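Long-range contact in putative polyketide synthase (Brevibacillus brevis, PDB 6HP2), which forms the S-adenosylmethionine-dependent O-methyltransferase domain of a trans-AT polyketide synthase multienzyme that probably takes part in bacillaene biosynthesis: residues 200-205 with 285-290. Sequence-based numbering, arbitrary orientation.
Sequences DYIANT and SYCLFK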
loop_
_atom_site.group_PDB
_atom_site.type_symbol
_atom_site.label_atom_id
_atom_site.label_comp_id
_atom_site.label_asym_id
_atom_site.label_seq_id
_atom_site.Cartn_x
_atom_site.Cartn_y
_atom_site.Cartn_z
ATOM N N ASP A 200 2.477 -4.416 0.287
ATOM C CA ASP A 200 3.384 -4.853 -0.766
ATOM C C ASP A 200 3.350 -6.369 -0.889
ATOM O O ASP A 200 2.751 -7.093 -0.072
ATOM C CB ASP A 200 4.799 -4.360 -0.503
ATOM C CG ASP A 200 5.456 -3.778 -1.725
ATOM O OD1 ASP A 200 5.303 -4.354 -2.805
ATOM O OD2 ASP A 200 6.178 -2.748 -1.570
ATOM N N TYR A 201 3.974 -6.832 -1.955
ATOM C CA TYR A 201 4.074 -8.265 -2.235
ATOM C C TYR A 201 5.377 -8.924 -1.788
ATOM O O TYR A 201 6.470 -8.342 -1.844
ATOM C CB TYR A 201 3.888 -8.500 -3.724
ATOM C CG TYR A 201 2.500 -8.353 -4.217
ATOM C CD1 TYR A 201 1.527 -9.295 -3.880
ATOM C CD2 TYR A 201 2.122 -7.294 -5.082
ATOM C CE1 TYR A 201 0.258 -9.192 -4.376
ATOM C CE2 TYR A 201 0.823 -7.227 -5.578
ATOM C CZ TYR A 201 -0.102 -8.142 -5.196
ATOM O OH TYR A 201 -1.427 -8.092 -5.672
ATOM N N ILE A 202 5.241 -10.159 -1.344
ATOM C CA ILE A 202 6.370 -11.050 -1.075
ATOM C C ILE A 202 6.271 -12.250 -2.030
ATOM O O ILE A 202 5.199 -12.873 -2.153
ATOM C CB ILE A 202 6.359 -11.537 0.376
ATOM C CG1 ILE A 202 6.412 -10.360 1.343
ATOM C CG2 ILE A 202 7.479 -12.556 0.639
ATOM C CD1 ILE A 202 6.169 -10.817 2.805
ATOM N N ALA A 203 7.388 -12.619 -2.651
ATOM C CA ALA A 203 7.393 -13.773 -3.535
ATOM C C ALA A 203 7.761 -14.993 -2.688
ATOM O O ALA A 203 8.750 -14.962 -1.948
ATOM C CB ALA A 203 8.367 -13.565 -4.688
ATOM N N ASN A 204 6.969 -16.058 -2.786
ATOM C CA ASN A 204 7.190 -17.292 -2.021
ATOM C C ASN A 204 8.006 -18.320 -2.773
ATOM O O ASN A 204 7.928 -19.514 -2.488
ATOM C CB ASN A 204 5.846 -17.859 -1.602
ATOM C CG ASN A 204 5.125 -16.913 -0.698
ATOM O OD1 ASN A 204 5.759 -16.380 0.252
ATOM N ND2 ASN A 204 3.880 -16.569 -1.017
ATOM N N THR A 205 8.843 -17.860 -3.672
ATOM C CA THR A 205 9.639 -18.666 -4.563
ATOM C C THR A 205 11.112 -18.504 -4.221
ATOM O O THR A 205 11.535 -17.622 -3.473
ATOM C CB THR A 205 9.352 -18.233 -6.006
ATOM O OG1 THR A 205 9.356 -16.798 -6.045
ATOM C CG2 THR A 205 8.017 -18.718 -6.440
ATOM N N SER A 285 2.557 -13.305 -1.811
ATOM C CA SER A 285 1.767 -12.924 -0.658
ATOM C C SER A 285 1.604 -11.412 -0.657
ATOM O O SER A 285 2.587 -10.665 -0.815
ATOM C CB SER A 285 2.419 -13.374 0.665
ATOM O OG SER A 285 2.478 -14.771 0.732
ATOM N N TYR A 286 0.378 -10.938 -0.398
ATOM C CA TYR A 286 0.051 -9.528 -0.323
ATOM C C TYR A 286 0.060 -9.226 1.158
ATOM O O TYR A 286 -0.775 -9.754 1.892
ATOM C CB TYR A 286 -1.356 -9.352 -0.841
ATOM C CG TYR A 286 -1.882 -7.949 -0.868
ATOM C CD1 TYR A 286 -2.425 -7.349 0.254
ATOM C CD2 TYR A 286 -1.920 -7.262 -2.043
ATOM C CE1 TYR A 286 -2.952 -6.075 0.182
ATOM C CE2 TYR A 286 -2.399 -5.997 -2.122
ATOM C CZ TYR A 286 -2.971 -5.426 -1.034
ATOM O OH TYR A 286 -3.440 -4.141 -1.150
ATOM N N CYS A 287 0.978 -8.390 1.626
ATOM C CA CYS A 287 1.056 -8.157 3.057
ATOM C C CYS A 287 1.152 -6.709 3.531
ATOM O O CYS A 287 1.567 -5.824 2.785
ATOM C CB CYS A 287 2.272 -8.889 3.617
ATOM S SG CYS A 287 2.386 -10.667 3.326
ATOM N N LEU A 288 0.763 -6.482 4.788
ATOM C CA LEU A 288 0.866 -5.167 5.392
ATOM C C LEU A 288 2.149 -5.189 6.250
ATOM O O LEU A 288 2.281 -6.033 7.134
ATOM C CB LEU A 288 -0.333 -4.842 6.283
ATOM C CG LEU A 288 -1.725 -5.275 5.824
ATOM C CD1 LEU A 288 -2.754 -4.898 6.880
ATOM C CD2 LEU A 288 -2.072 -4.639 4.489
ATOM N N PHE A 289 3.082 -4.280 5.987
ATOM C CA PHE A 289 4.343 -4.195 6.719
ATOM C C PHE A 289 4.346 -2.987 7.657
ATOM O O PHE A 289 4.077 -1.870 7.207
ATOM C CB PHE A 289 5.570 -3.994 5.815
ATOM C CG PHE A 289 5.806 -5.063 4.792
ATOM C CD1 PHE A 289 4.912 -5.283 3.779
ATOM C CD2 PHE A 289 6.991 -5.732 4.777
ATOM C CE1 PHE A 289 5.190 -6.217 2.792
ATOM C CE2 PHE A 289 7.264 -6.709 3.812
ATOM C CZ PHE A 289 6.356 -6.945 2.830
ATOM N N LYS A 290 4.747 -3.197 8.910
ATOM C CA LYS A 290 5.025 -2.097 9.851
ATOM C C LYS A 290 6.488 -2.211 10.277
ATOM O O LYS A 290 6.899 -3.177 10.964
ATOM C CB LYS A 290 4.086 -2.135 11.040
ATOM C CG LYS A 290 2.671 -2.431 10.613
ATOM C CD LYS A 290 1.668 -2.128 11.768
ATOM C CE LYS A 290 0.264 -2.360 11.263
ATOM N NZ LYS A 290 -0.762 -1.996 12.264
HETATM O O HOH W 1 5.243 -14.627 2.227
#
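Tyr286 turns the CD2 edge of its ring toward the face of Tyr201 in an offset edge-to-face pair, the planes at 81° and the centroids 5.5 Å apart. With CG anti to its backbone N (chi1 -179°), Tyr286 brings CD2 to 3.7 Å from Tyr201 CE1. Both hydroxyls are hydrogen-bonded beyond the pair, Tyr201 OH to Gln275 and Tyr286 OH to Glu171. On the opposite sheet face, Ile202 lays CG1 3.7 Å from Phe289 CZ and reaches Cys287 SG with CD1, while the CB of Asp200 rests near Phe289 CE1; Trp224 also meets the Phe289 ring. In the sheet itself, the hydrogen-bonded antiparallel pairs Asp200-Cys287 and Ile202-Ser285 each exchange two backbone bonds, the straightest from Cys287 N to Asp200 O (2.8 Å, 179°). Past the end of strand 194-203, Asn204 ND2 donates to Ser285 OG at 2.9 Å, with that oxygen in the amide plane, and a water links OD1 to the same hydroxyl; Gly282 O also accepts from ND2. Strands 194-203 and 284-293 thus pair antiparallel within the mixed sheet of a Rossmann-like class I methyltransferase, the Tyr286 side chain about 8 Å from the bound S-adenosyl-L-homocysteine.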